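Local coordinates for protein CRISPR-associated endonuclease Cas9 (Campylobacter jejuni subsp. jejuni serotype O:2, PDB 5X2H) that is an RNA-guided endonuclease of bacterial CRISPR immunity that uses bound guide RNA to recognise invading DNA and cleaves both of its strands, at residues 129-134 with 204-209; 109-114 with 166-171; 463-468 with 480-485; 11-14 with 19-22. All coordinates share one frame; numbering follows the deposited sequence.

Overall arrangement
Near the N terminus, contact 4 (11-14 with 19-22) closes a short beta hairpin that begins the RuvC-like sheet. The chain then leaves along helix 51-82 for the helical, RNA-binding lobe. There contact 2 opens at 109-114 and contact 1 at 129-134 before contact 2 closes at 166-171 and contact 1 at 204-209. These two loops therefore cross, and they tie helices 107-113, 121-133, 168-175 and 203-219 into one bundle. Far along the chain, contact 3 (463-468 with 480-485) returns to the nuclease core, laying helix 456-476 against strand 481-485, which pairs with strand 10-15 of contact 4. Contacts 1 and 2 lie on the opposite side of the chain's centre from contacts 3 and 4.

Contact 1: residues 129-134 with 204-209. With nucleotides of chain B.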
# COMPACT_ATOMS: atom_id res chain seq x y z
N LEU A 129 -33.23 2.19 -12.22
CA LEU A 129 -32.34 1.55 -11.26
C LEU A 129 -31.41 0.55 -11.94
O LEU A 129 -30.27 0.38 -11.49
CB LEU A 129 -33.17 0.87 -10.17
CG LEU A 129 -33.99 1.84 -9.32
CD1 LEU A 129 -34.97 1.11 -8.42
CD2 LEU A 129 -33.07 2.74 -8.51
N HIS A 130 -31.86 -0.09 -13.02
CA HIS A 130 -31.01 -1.07 -13.69
C HIS A 130 -29.85 -0.39 -14.41
O HIS A 130 -28.71 -0.87 -14.35
CB HIS A 130 -31.84 -1.90 -14.67
CG HIS A 130 -31.07 -3.02 -15.30
ND1 HIS A 130 -30.81 -3.07 -16.66
CD2 HIS A 130 -30.50 -4.12 -14.77
CE1 HIS A 130 -30.12 -4.16 -16.93
NE2 HIS A 130 -29.92 -4.82 -15.80
N ILE A 131 -30.12 0.71 -15.11
CA ILE A 131 -29.06 1.44 -15.80
C ILE A 131 -28.08 2.03 -14.79
O ILE A 131 -26.86 2.04 -15.01
CB ILE A 131 -29.66 2.53 -16.71
CG1 ILE A 131 -30.42 1.89 -17.88
CG2 ILE A 131 -28.58 3.48 -17.21
CD1 ILE A 131 -31.05 2.91 -18.82
N ALA A 132 -28.59 2.50 -13.66
CA ALA A 132 -27.75 3.20 -12.69
C ALA A 132 -26.85 2.26 -11.90
O ALA A 132 -25.76 2.66 -11.49
CB ALA A 132 -28.62 4.01 -11.73
N LYS A 133 -27.28 1.02 -11.68
CA LYS A 133 -26.47 0.10 -10.88
C LYS A 133 -25.16 -0.25 -11.58
O LYS A 133 -24.11 -0.33 -10.94
CB LYS A 133 -27.26 -1.18 -10.57
CG LYS A 133 -26.46 -2.18 -9.75
CD LYS A 133 -27.34 -3.22 -9.09
CE LYS A 133 -26.52 -4.06 -8.12
NZ LYS A 133 -27.28 -5.23 -7.60
N ARG A 134 -25.21 -0.45 -12.90
CA ARG A 134 -24.02 -0.74 -13.71
C ARG A 134 -24.00 0.28 -14.84
O ARG A 134 -24.44 -0.00 -15.96
CB ARG A 134 -24.03 -2.19 -14.21
CG ARG A 134 -23.69 -3.20 -13.12
CD ARG A 134 -23.87 -4.64 -13.58
NE ARG A 134 -25.28 -4.95 -13.84
CZ ARG A 134 -26.15 -5.26 -12.89
NH1 ARG A 134 -25.78 -5.30 -11.62
NH2 ARG A 134 -27.41 -5.53 -13.22
N SER A 204 -20.86 6.81 -21.37
CA SER A 204 -21.56 7.88 -22.07
C SER A 204 -22.72 7.34 -22.91
O SER A 204 -23.72 8.05 -23.11
CB SER A 204 -20.59 8.66 -22.95
OG SER A 204 -20.09 7.85 -24.00
N PHE A 205 -22.61 6.11 -23.41
CA PHE A 205 -23.71 5.54 -24.19
C PHE A 205 -24.90 5.20 -23.30
O PHE A 205 -26.05 5.33 -23.74
CB PHE A 205 -23.24 4.30 -24.95
CG PHE A 205 -22.31 4.61 -26.09
CD1 PHE A 205 -22.75 5.36 -27.17
CD2 PHE A 205 -21.00 4.15 -26.09
CE1 PHE A 205 -21.90 5.64 -28.23
CE2 PHE A 205 -20.15 4.44 -27.14
CZ PHE A 205 -20.60 5.19 -28.21
N LEU A 206 -24.65 4.77 -22.07
CA LEU A 206 -25.75 4.49 -21.16
C LEU A 206 -26.40 5.77 -20.66
O LEU A 206 -27.60 5.79 -20.36
CB LEU A 206 -25.26 3.63 -19.99
CG LEU A 206 -24.94 2.18 -20.37
CD1 LEU A 206 -23.72 1.69 -19.65
CD2 LEU A 206 -26.13 1.28 -20.08
N LYS A 207 -25.64 6.86 -20.56
CA LYS A 207 -26.25 8.15 -20.28
C LYS A 207 -27.10 8.61 -21.46
O LYS A 207 -28.15 9.23 -21.25
CB LYS A 207 -25.17 9.19 -19.95
CG LYS A 207 -25.72 10.49 -19.40
CD LYS A 207 -24.60 11.42 -18.94
CE LYS A 207 -25.16 12.64 -18.23
NZ LYS A 207 -24.06 13.49 -17.68
N ASP A 208 -26.67 8.31 -22.69
CA ASP A 208 -27.48 8.64 -23.86
C ASP A 208 -28.80 7.88 -23.86
O ASP A 208 -29.83 8.41 -24.27
CB ASP A 208 -26.71 8.36 -25.14
CG ASP A 208 -25.47 9.22 -25.28
OD1 ASP A 208 -25.45 10.34 -24.73
OD2 ASP A 208 -24.51 8.78 -25.95
N GLU A 209 -28.78 6.63 -23.39
CA GLU A 209 -30.00 5.82 -23.39
C GLU A 209 -31.02 6.38 -22.42
O GLU A 209 -32.19 6.57 -22.77
CB GLU A 209 -29.68 4.37 -23.07
CG GLU A 209 -30.91 3.48 -23.01
CD GLU A 209 -30.60 2.04 -22.65
OE1 GLU A 209 -31.55 1.27 -22.40
OE2 GLU A 209 -29.40 1.69 -22.60
P A B 45 -31.06 -4.93 -11.08
OP1 A B 45 -31.37 -3.50 -11.34
OP2 A B 45 -29.71 -5.46 -11.38
O5' A B 45 -31.39 -5.23 -9.55
C5' A B 45 -32.61 -4.77 -8.98
C4' A B 45 -32.90 -5.43 -7.65
O4' A B 45 -33.07 -6.86 -7.82
C3' A B 45 -31.81 -5.31 -6.60
O3' A B 45 -31.79 -4.05 -5.95
C2' A B 45 -32.14 -6.48 -5.67
O2' A B 45 -33.24 -6.16 -4.83
C1' A B 45 -32.59 -7.54 -6.68
N9 A B 45 -31.48 -8.41 -7.08
C8 A B 45 -30.62 -8.27 -8.14
N7 A B 45 -29.72 -9.22 -8.23
C5 A B 45 -30.00 -10.03 -7.14
C6 A B 45 -29.40 -11.21 -6.66
N6 A B 45 -28.35 -11.79 -7.26
N1 A B 45 -29.92 -11.77 -5.55
C2 A B 45 -30.97 -11.19 -4.96
N3 A B 45 -31.62 -10.08 -5.31
C4 A B 45 -31.08 -9.55 -6.42
P A B 44 -29.20 -8.64 -15.20
OP1 A B 44 -28.77 -7.36 -15.80
OP2 A B 44 -28.19 -9.53 -14.58
O5' A B 44 -30.30 -8.32 -14.09
C5' A B 44 -31.50 -7.63 -14.43
C4' A B 44 -32.51 -7.71 -13.32
O4' A B 44 -32.87 -9.09 -13.06
C3' A B 44 -32.05 -7.19 -11.97
O3' A B 44 -32.16 -5.78 -11.88
C2' A B 44 -32.95 -7.93 -10.99
O2' A B 44 -34.22 -7.30 -10.89
C1' A B 44 -33.13 -9.28 -11.69
N9 A B 44 -32.23 -10.33 -11.17
C8 A B 44 -31.06 -10.80 -11.73
N7 A B 44 -30.49 -11.75 -11.03
C5 A B 44 -31.33 -11.92 -9.94
C6 A B 44 -31.28 -12.79 -8.83
N6 A B 44 -30.31 -13.68 -8.62
N1 A B 44 -32.28 -12.71 -7.92
C2 A B 44 -33.26 -11.82 -8.13
N3 A B 44 -33.42 -10.95 -9.13
C4 A B 44 -32.41 -11.06 -10.02
P G B 19 -20.10 -1.29 -14.38
OP1 G B 19 -21.20 -1.24 -15.38
OP2 G B 19 -20.42 -1.12 -12.94
O5' G B 19 -19.31 -2.66 -14.58
C5' G B 19 -18.90 -3.06 -15.87
C4' G B 19 -18.03 -4.30 -15.86
O4' G B 19 -16.80 -4.08 -15.12
C3' G B 19 -18.60 -5.55 -15.22
O3' G B 19 -19.62 -6.18 -15.98
C2' G B 19 -17.34 -6.40 -15.06
O2' G B 19 -16.94 -6.92 -16.31
C1' G B 19 -16.33 -5.33 -14.64
N9 G B 19 -16.18 -5.29 -13.17
C8 G B 19 -16.86 -4.52 -12.26
N7 G B 19 -16.51 -4.76 -11.03
C5 G B 19 -15.56 -5.76 -11.13
C6 G B 19 -14.82 -6.43 -10.12
O6 G B 19 -14.86 -6.27 -8.90
N1 G B 19 -13.96 -7.39 -10.65
C2 G B 19 -13.83 -7.67 -11.99
N2 G B 19 -12.94 -8.63 -12.30
N3 G B 19 -14.51 -7.04 -12.94
C4 G B 19 -15.35 -6.11 -12.44
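Ile-131 on the last turn of helix 121-133 packs against Leu-206 and Glu-209 of helix 203-219 in a small, buried helix-to-helix contact of the RNA-binding lobe. The CA atoms of Ile-131 and Leu-206 are 7.0 Å apart, and Ile-131 sends a branch to each partner. Its CG2 lies 4.3 Å from Leu-206 CB, while CD1, at the end of an extended chain (chi2 180°), meets Glu-209 CD at 4.0 Å. That carboxylate is held by Arg-111 through OE1, so the isoleucine covers a group already committed to a salt bridge. Past the helix end, Arg-134 O touches Leu-206 CD1 at 4.1 Å. The setting is the largely helical recognition lobe of Cas9, here packed on the arginine-rich bridge helix 51-82 through Leu-129 and Ala-132. Other side chains of 129-134 grip the guide RNA backbone. His-130 donates from NE2 to OP1 of A44 of chain B, a nearly straight bond (2.8 Å, 168°) with the oxygen close to the ring plane; its ND1 has a weak bond to Arg-111 NH1, which would suit a neutral imidazole. The Arg-134 chain bends at chi3 (-67°), bringing NH2 to OP2 of A45 of chain B at 2.9 Å, near the guanidinium plane. The same NH2 makes a second, weak bond to OP1 of A44 of chain B, bridging consecutive phosphates, and Lys-133 NZ pairs with a further phosphate.

Contact 2: residues 109-114 with 166-171; sequences ELRFRA and QSVGEY
Phe-112 and Glu-170 bring their CA atoms within 5.1 Å, and the CA atoms of Arg-111 and Gly-169 are 5.4 Å apart: the C-terminal part of helix 107-113 lies almost against the first turn of helix 168-175. Gly-169 makes this closeness possible, since it places no side chain on the side where Arg-111 CB lies. The arginine chain bends at chi3 (64°) and brings its outer end alongside the glycine backbone, meeting it obliquely, NH2 standing 3.5 Å from Gly-169 CA. At the edge of the guanidinium, near its plane, the methyl Val-168 CG1 approaches NH2 at 3.8 Å. Glu-209, the partner of NE, also accepts a weak bond from Gly-169 N at OE2 and thus links both helices to helix 203-219. Phe-112 extends with CG anti to the backbone N, and its CD1 meets the aliphatic CG of Glu-170 at 3.8 Å; ring and carboxylate planes are turned 43° apart. Tyr-173 also meets this ring. The glutamate's far end is fixed separately: OE2 pairs with Lys-174, while OE1 accepts from Gln-166 N at 3.1 Å, the donor lying above the carboxylate plane. Ser-167 OG accepts from Glu-170 N at 3.2 Å in a nearly straight bond (172°). This is a serine N-cap, with a glutamate on the third helical residue reaching back before the cap, in the Cas9 recognition lobe.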
# COMPACT_ATOMS: atom_id res chain seq x y z
N GLU A 109 -35.95 -6.00 -21.67
CA GLU A 109 -37.17 -5.88 -22.46
C GLU A 109 -37.88 -4.57 -22.15
O GLU A 109 -38.43 -3.93 -23.06
CB GLU A 109 -38.09 -7.07 -22.21
CG GLU A 109 -39.41 -6.97 -22.97
CD GLU A 109 -40.17 -8.28 -23.01
OE1 GLU A 109 -39.84 -9.19 -22.23
OE2 GLU A 109 -41.09 -8.41 -23.85
N LEU A 110 -37.89 -4.16 -20.88
CA LEU A 110 -38.50 -2.89 -20.52
C LEU A 110 -37.80 -1.72 -21.21
O LEU A 110 -38.45 -0.76 -21.64
CB LEU A 110 -38.49 -2.70 -19.00
CG LEU A 110 -39.38 -3.62 -18.17
CD1 LEU A 110 -39.32 -3.22 -16.71
CD2 LEU A 110 -40.81 -3.59 -18.68
N ARG A 111 -36.47 -1.80 -21.33
CA ARG A 111 -35.72 -0.73 -21.98
C ARG A 111 -35.93 -0.72 -23.49
O ARG A 111 -35.71 0.32 -24.11
CB ARG A 111 -34.23 -0.86 -21.64
CG ARG A 111 -33.89 -0.39 -20.23
CD ARG A 111 -32.58 -0.99 -19.73
NE ARG A 111 -31.43 -0.57 -20.53
CZ ARG A 111 -30.19 -0.99 -20.31
NH1 ARG A 111 -29.93 -1.84 -19.32
NH2 ARG A 111 -29.20 -0.56 -21.08
N PHE A 112 -36.34 -1.84 -24.08
CA PHE A 112 -36.69 -1.82 -25.49
C PHE A 112 -38.09 -1.25 -25.70
O PHE A 112 -38.32 -0.49 -26.65
CB PHE A 112 -36.60 -3.23 -26.10
CG PHE A 112 -37.13 -3.32 -27.50
CD1 PHE A 112 -36.48 -2.67 -28.54
CD2 PHE A 112 -38.28 -4.03 -27.78
CE1 PHE A 112 -36.96 -2.74 -29.83
CE2 PHE A 112 -38.77 -4.11 -29.07
CZ PHE A 112 -38.11 -3.46 -30.10
N ARG A 113 -39.04 -1.62 -24.84
CA ARG A 113 -40.39 -1.06 -24.94
C ARG A 113 -40.38 0.45 -24.81
O ARG A 113 -41.17 1.14 -25.45
CB ARG A 113 -41.29 -1.66 -23.85
CG ARG A 113 -41.57 -3.14 -23.96
CD ARG A 113 -42.48 -3.55 -22.82
NE ARG A 113 -42.78 -4.98 -22.81
CZ ARG A 113 -43.48 -5.58 -21.86
NH1 ARG A 113 -43.96 -4.87 -20.85
NH2 ARG A 113 -43.71 -6.88 -21.92
N ALA A 114 -39.48 0.98 -23.97
CA ALA A 114 -39.44 2.42 -23.72
C ALA A 114 -39.19 3.22 -24.98
O ALA A 114 -39.50 4.42 -25.01
CB ALA A 114 -38.35 2.73 -22.69
N GLN A 166 -30.67 2.00 -31.65
CA GLN A 166 -31.05 3.25 -31.01
C GLN A 166 -30.34 3.42 -29.67
O GLN A 166 -29.80 4.49 -29.37
CB GLN A 166 -32.56 3.31 -30.80
CG GLN A 166 -33.38 3.32 -32.08
CD GLN A 166 -34.73 3.95 -31.87
OE1 GLN A 166 -34.84 5.16 -31.70
NE2 GLN A 166 -35.78 3.13 -31.88
N SER A 167 -30.33 2.37 -28.85
CA SER A 167 -29.86 2.47 -27.48
C SER A 167 -29.08 1.21 -27.11
O SER A 167 -29.15 0.19 -27.79
CB SER A 167 -31.02 2.68 -26.50
OG SER A 167 -31.78 1.49 -26.36
N VAL A 168 -28.34 1.31 -26.00
CA VAL A 168 -27.66 0.15 -25.45
C VAL A 168 -28.67 -0.92 -25.06
O VAL A 168 -28.44 -2.12 -25.27
CB VAL A 168 -26.79 0.57 -24.25
CG1 VAL A 168 -26.26 -0.66 -23.52
CG2 VAL A 168 -25.64 1.46 -24.71
N GLY A 169 -29.81 -0.51 -24.50
CA GLY A 169 -30.82 -1.47 -24.09
C GLY A 169 -31.32 -2.33 -25.24
O GLY A 169 -31.39 -3.55 -25.12
N GLU A 170 -31.66 -1.69 -26.36
CA GLU A 170 -32.10 -2.45 -27.53
C GLU A 170 -31.00 -3.37 -28.03
O GLU A 170 -31.26 -4.51 -28.43
CB GLU A 170 -32.55 -1.50 -28.64
CG GLU A 170 -32.95 -2.21 -29.93
CD GLU A 170 -33.20 -1.25 -31.07
OE1 GLU A 170 -32.86 -0.05 -30.94
OE2 GLU A 170 -33.74 -1.69 -32.11
N TYR A 171 -29.75 -2.90 -28.02
CA TYR A 171 -28.63 -3.70 -28.48
C TYR A 171 -28.48 -4.97 -27.64
O TYR A 171 -28.39 -6.08 -28.18
CB TYR A 171 -27.35 -2.86 -28.44
CG TYR A 171 -26.06 -3.63 -28.60
CD1 TYR A 171 -25.78 -4.34 -29.77
CD2 TYR A 171 -25.10 -3.63 -27.60
CE1 TYR A 171 -24.60 -5.04 -29.92
CE2 TYR A 171 -23.91 -4.31 -27.74
CZ TYR A 171 -23.66 -5.02 -28.90
OH TYR A 171 -22.47 -5.70 -29.03

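Contact 3: residues 463-468 with 480-485. With nucleotides of chain B.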
# COMPACT_ATOMS: atom_id res chain seq x y z
N LYS A 463 13.39 0.58 10.42
CA LYS A 463 12.96 0.48 11.81
C LYS A 463 13.77 -0.58 12.56
O LYS A 463 14.30 -0.32 13.65
CB LYS A 463 11.47 0.16 11.87
CG LYS A 463 10.97 -0.36 13.20
CD LYS A 463 10.57 -1.82 13.10
CE LYS A 463 9.59 -2.21 14.19
NZ LYS A 463 8.35 -2.77 13.60
N GLU A 464 13.90 -1.77 11.97
CA GLU A 464 14.67 -2.83 12.62
C GLU A 464 16.15 -2.49 12.68
O GLU A 464 16.84 -2.93 13.61
CB GLU A 464 14.45 -4.15 11.88
CG GLU A 464 13.06 -4.74 12.05
CD GLU A 464 12.77 -5.18 13.47
OE1 GLU A 464 11.61 -5.08 13.91
OE2 GLU A 464 13.72 -5.62 14.17
N TYR A 465 16.66 -1.72 11.72
CA TYR A 465 18.03 -1.25 11.82
C TYR A 465 18.20 -0.33 13.02
O TYR A 465 19.18 -0.46 13.77
CB TYR A 465 18.45 -0.54 10.53
CG TYR A 465 19.67 0.35 10.69
CD1 TYR A 465 20.94 -0.20 10.80
CD2 TYR A 465 19.54 1.73 10.72
CE1 TYR A 465 22.06 0.61 10.95
CE2 TYR A 465 20.65 2.55 10.87
CZ TYR A 465 21.91 1.98 10.98
OH TYR A 465 23.01 2.79 11.12
N ARG A 466 17.26 0.60 13.22
CA ARG A 466 17.35 1.51 14.35
C ARG A 466 17.25 0.77 15.68
O ARG A 466 18.01 1.05 16.61
CB ARG A 466 16.26 2.58 14.25
CG ARG A 466 16.06 3.36 15.54
CD ARG A 466 15.04 4.47 15.38
NE ARG A 466 14.87 5.22 16.62
CZ ARG A 466 13.95 4.94 17.53
NH1 ARG A 466 13.10 3.94 17.34
NH2 ARG A 466 13.86 5.67 18.64
N LYS A 467 16.32 -0.18 15.77
CA LYS A 467 16.14 -0.91 17.02
C LYS A 467 17.39 -1.69 17.39
O LYS A 467 17.82 -1.67 18.55
CB LYS A 467 14.93 -1.85 16.90
CG LYS A 467 14.72 -2.74 18.12
CD LYS A 467 13.49 -3.62 17.95
CE LYS A 467 12.22 -2.79 17.82
NZ LYS A 467 11.00 -3.63 17.88
N VAL A 468 18.00 -2.38 16.42
CA VAL A 468 19.20 -3.15 16.70
C VAL A 468 20.37 -2.23 17.04
O VAL A 468 21.13 -2.50 17.98
CB VAL A 468 19.53 -4.07 15.51
CG1 VAL A 468 20.88 -4.74 15.72
CG2 VAL A 468 18.45 -5.11 15.34
N HIS A 480 32.98 4.39 17.33
CA HIS A 480 33.70 5.27 16.41
C HIS A 480 33.13 5.21 15.00
O HIS A 480 33.07 6.24 14.31
CB HIS A 480 35.18 4.91 16.38
CG HIS A 480 35.84 4.90 17.72
ND1 HIS A 480 36.29 6.05 18.34
CD2 HIS A 480 36.14 3.88 18.56
CE1 HIS A 480 36.83 5.73 19.50
NE2 HIS A 480 36.75 4.42 19.66
N LYS A 481 32.73 4.03 14.54
CA LYS A 481 32.44 3.83 13.13
C LYS A 481 31.29 2.85 12.95
O LYS A 481 31.04 1.99 13.80
CB LYS A 481 33.68 3.32 12.39
CG LYS A 481 33.86 3.93 11.01
CD LYS A 481 34.49 2.95 10.05
CE LYS A 481 34.43 3.48 8.63
NZ LYS A 481 34.76 2.44 7.62
N ILE A 482 30.59 2.99 11.82
CA ILE A 482 29.53 2.08 11.42
C ILE A 482 29.72 1.75 9.94
O ILE A 482 29.89 2.66 9.12
CB ILE A 482 28.13 2.67 11.67
CG1 ILE A 482 27.86 2.80 13.17
CG2 ILE A 482 27.06 1.80 11.02
CD1 ILE A 482 26.47 3.30 13.50
N ASN A 483 29.73 0.46 9.62
CA ASN A 483 29.83 -0.01 8.24
C ASN A 483 28.52 -0.68 7.84
O ASN A 483 27.87 -1.33 8.65
CB ASN A 483 31.00 -1.00 8.09
CG ASN A 483 32.34 -0.38 8.43
OD1 ASN A 483 32.41 0.66 9.08
ND2 ASN A 483 33.41 -1.02 7.99
N ILE A 484 28.14 -0.50 6.57
CA ILE A 484 26.82 -0.91 6.09
C ILE A 484 26.94 -1.47 4.68
O ILE A 484 27.71 -0.96 3.86
CB ILE A 484 25.83 0.28 6.13
CG1 ILE A 484 25.51 0.68 7.57
CG2 ILE A 484 24.54 -0.05 5.38
CD1 ILE A 484 24.81 2.00 7.70
N GLU A 485 26.18 -2.53 4.41
CA GLU A 485 26.08 -3.11 3.08
C GLU A 485 24.73 -3.79 2.94
O GLU A 485 24.16 -4.28 3.93
CB GLU A 485 27.21 -4.11 2.80
CG GLU A 485 27.25 -4.67 1.39
CD GLU A 485 27.30 -6.19 1.37
OE1 GLU A 485 26.95 -6.82 2.39
OE2 GLU A 485 27.69 -6.76 0.33
P U B 74 10.95 4.57 20.34
OP1 U B 74 12.12 5.35 20.82
OP2 U B 74 11.19 3.35 19.53
O5' U B 74 10.06 4.17 21.59
C5' U B 74 9.62 5.14 22.53
C4' U B 74 8.51 4.61 23.40
O4' U B 74 7.39 4.18 22.58
C3' U B 74 8.84 3.39 24.24
O3' U B 74 9.52 3.73 25.44
C2' U B 74 7.47 2.75 24.48
O2' U B 74 6.81 3.38 25.57
C1' U B 74 6.73 3.10 23.19
N1 U B 74 6.66 1.97 22.24
C2 U B 74 5.66 1.03 22.44
O2 U B 74 4.86 1.11 23.35
N3 U B 74 5.63 0.00 21.53
C4 U B 74 6.49 -0.18 20.46
O4 U B 74 6.35 -1.16 19.73
C5 U B 74 7.50 0.83 20.33
C6 U B 74 7.55 1.84 21.20
P G B 72 6.91 -0.49 10.92
OP1 G B 72 8.28 -1.01 10.71
OP2 G B 72 5.92 -1.29 11.68
O5' G B 72 7.01 0.93 11.65
C5' G B 72 7.77 2.00 11.10
C4' G B 72 7.49 3.30 11.80
O4' G B 72 6.08 3.63 11.71
C3' G B 72 7.78 3.34 13.29
O3' G B 72 9.15 3.50 13.60
C2' G B 72 6.91 4.50 13.76
O2' G B 72 7.50 5.74 13.40
C1' G B 72 5.66 4.29 12.89
N9 G B 72 4.67 3.46 13.59
C8 G B 72 4.26 2.19 13.25
N7 G B 72 3.37 1.71 14.07
C5 G B 72 3.18 2.71 15.01
C6 G B 72 2.34 2.76 16.16
O6 G B 72 1.56 1.91 16.58
N1 G B 72 2.47 3.98 16.83
C2 G B 72 3.30 5.00 16.46
N2 G B 72 3.29 6.09 17.25
N3 G B 72 4.09 4.97 15.40
C4 G B 72 3.98 3.80 14.73
P G B 73 9.75 2.85 14.93
OP1 G B 73 11.22 3.08 14.92
OP2 G B 73 9.22 1.47 15.06
O5' G B 73 9.11 3.70 16.12
C5' G B 73 9.47 5.05 16.33
C4' G B 73 8.67 5.67 17.44
O4' G B 73 7.25 5.49 17.17
C3' G B 73 8.86 5.07 18.83
O3' G B 73 10.02 5.57 19.48
C2' G B 73 7.56 5.44 19.53
O2' G B 73 7.59 6.79 19.96
C1' G B 73 6.55 5.33 18.39
N9 G B 73 5.87 4.01 18.38
C8 G B 73 6.09 2.97 17.51
N7 G B 73 5.33 1.94 17.76
C5 G B 73 4.57 2.32 18.86
C6 G B 73 3.58 1.62 19.59
O6 G B 73 3.15 0.48 19.39
N1 G B 73 3.06 2.38 20.63
C2 G B 73 3.45 3.66 20.94
N2 G B 73 2.84 4.24 21.98
N3 G B 73 4.38 4.33 20.27
C4 G B 73 4.90 3.60 19.25
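Ile-482 is the first residue of 480-485 to meet segment 463-468: its CG2 lies 4.2 Å from Tyr-465 OH, the two side chains coming from opposite directions. Beside it in the strand, Lys-481 NZ makes a weak bond to Asn-483 OD1. Two residues further, Ile-484 CD1 touches Tyr-465 OH at 3.9 Å, its side chain crossing the tyrosine at about a right angle. A chi1 of 162° swings the phenol off the helix toward the strand and thus brings its hydroxyl up to both isoleucines; this buried group bonds to Thr-502 of helix 493-505. This is the RuvC domain's RNase H-like core, a mixed sheet with helices packed on it. The strand ends at Glu-485, predicted to bind magnesium together with Asp-14 of the adjacent strand; its side chain is poorly ordered. The helix meanwhile reaches the RNA with other residues. Arg-466 takes the U74 phosphate of chain B end-on at its guanidinium edge, NH1 to OP2 at 3.0 Å (174°) and NH2 to OP1 at 2.8 Å (166°), while its NE bonds to Leu-441 O. Lys-463, bent at chi2 and chi4, holds both phosphate oxygens of G72 of chain B weakly through NZ.

Contact 4: residues 11-14 with 19-22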
# COMPACT_ATOMS: atom_id res chain seq x y z
N LEU A 11 30.80 -1.03 14.27
CA LEU A 11 29.54 -1.74 14.15
C LEU A 11 29.24 -1.94 12.67
O LEU A 11 29.20 -0.96 11.92
CB LEU A 11 28.40 -0.98 14.83
CG LEU A 11 28.42 -0.84 16.35
CD1 LEU A 11 27.26 0.02 16.82
CD2 LEU A 11 28.37 -2.21 17.02
N ALA A 12 29.05 -3.18 12.26
CA ALA A 12 28.77 -3.50 10.87
C ALA A 12 27.38 -4.13 10.75
O ALA A 12 26.97 -4.90 11.62
CB ALA A 12 29.82 -4.45 10.29
N PHE A 13 26.67 -3.79 9.68
CA PHE A 13 25.30 -4.22 9.48
C PHE A 13 25.10 -4.77 8.08
O PHE A 13 25.52 -4.14 7.10
CB PHE A 13 24.31 -3.08 9.73
CG PHE A 13 24.31 -2.58 11.15
CD1 PHE A 13 25.19 -1.58 11.55
CD2 PHE A 13 23.42 -3.09 12.07
CE1 PHE A 13 25.18 -1.12 12.85
CE2 PHE A 13 23.41 -2.63 13.37
CZ PHE A 13 24.29 -1.64 13.76
N ASP A 14 24.47 -5.94 7.98
CA ASP A 14 24.05 -6.53 6.72
C ASP A 14 22.52 -6.42 6.69
O ASP A 14 21.81 -7.27 7.21
CB ASP A 14 24.51 -7.98 6.60
CG ASP A 14 24.11 -8.62 5.28
OD1 ASP A 14 24.71 -8.27 4.24
OD2 ASP A 14 23.20 -9.48 5.28
N SER A 19 16.10 -9.43 7.12
CA SER A 19 17.07 -9.81 8.13
C SER A 19 18.01 -8.65 8.40
O SER A 19 18.22 -7.78 7.55
CB SER A 19 17.87 -11.04 7.69
OG SER A 19 18.52 -10.81 6.45
N ILE A 20 18.57 -8.64 9.61
CA ILE A 20 19.56 -7.65 10.03
C ILE A 20 20.71 -8.41 10.68
O ILE A 20 20.57 -8.90 11.81
CB ILE A 20 18.99 -6.62 11.00
CG1 ILE A 20 17.88 -5.80 10.33
CG2 ILE A 20 20.09 -5.70 11.50
CD1 ILE A 20 18.37 -4.92 9.22
N GLY A 21 21.83 -8.53 9.97
CA GLY A 21 23.04 -9.08 10.56
C GLY A 21 23.92 -7.97 11.10
O GLY A 21 24.09 -6.93 10.47
N TRP A 22 24.46 -8.19 12.30
CA TRP A 22 25.25 -7.17 12.97
C TRP A 22 26.45 -7.80 13.66
O TRP A 22 26.38 -8.92 14.17
CB TRP A 22 24.41 -6.38 13.98
CG TRP A 22 23.80 -7.23 15.06
CD1 TRP A 22 22.57 -7.82 15.04
CD2 TRP A 22 24.40 -7.58 16.31
NE1 TRP A 22 22.36 -8.51 16.21
CE2 TRP A 22 23.47 -8.39 17.00
CE3 TRP A 22 25.63 -7.30 16.91
CZ2 TRP A 22 23.74 -8.91 18.27
CZ3 TRP A 22 25.89 -7.82 18.17
CH2 TRP A 22 24.95 -8.62 18.83
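The Phe-13 ring meets Trp-22 obliquely: CD2 of the phenylalanine lies 3.9 Å from Trp-22 CB, so it is the methylene and not the indole that touches. At the ring's edge, near its plane, Ile-20 CG2 stands 4.3 Å from Phe-13 CD2. The ring also packs edge-to-face with Tyr-465. In Trp-22 a chi1 of 59° tucks CG over the backbone and leads the indole away from strand 11-14. Beneath these groups the antiparallel backbones of the hairpin run side by side. Phe-13 and Trp-22 form a non-hydrogen-bonded pair, and Asp-14 with Gly-21 the adjoining hydrogen-bonded one. In the latter, Asp-14 N donates to Gly-21 O at 2.7 Å (165°), and Gly-21 N returns a bond to Asp-14 O at 3.0 Å (170°). Two CA-H...O contacts continue the seam, Phe-13 CA to Gly-21 O at 3.1 Å and Trp-22 CA to Ala-12 O at 3.2 Å. Asp-14 projects from the sheet face opposite to Phe-13 and Trp-22; it is the predicted RuvC active-site aspartate and magnesium ligand. On its face, helix 557-566 brings His-558, another predicted ligand, against Asp-14 and Ser-19. The aromatic face is covered by helix 456-476, with Val-468, Leu-469 and Leu-472, while strand 481-485 flanks strand 10-15 and strand 29-37 flanks strand 19-26.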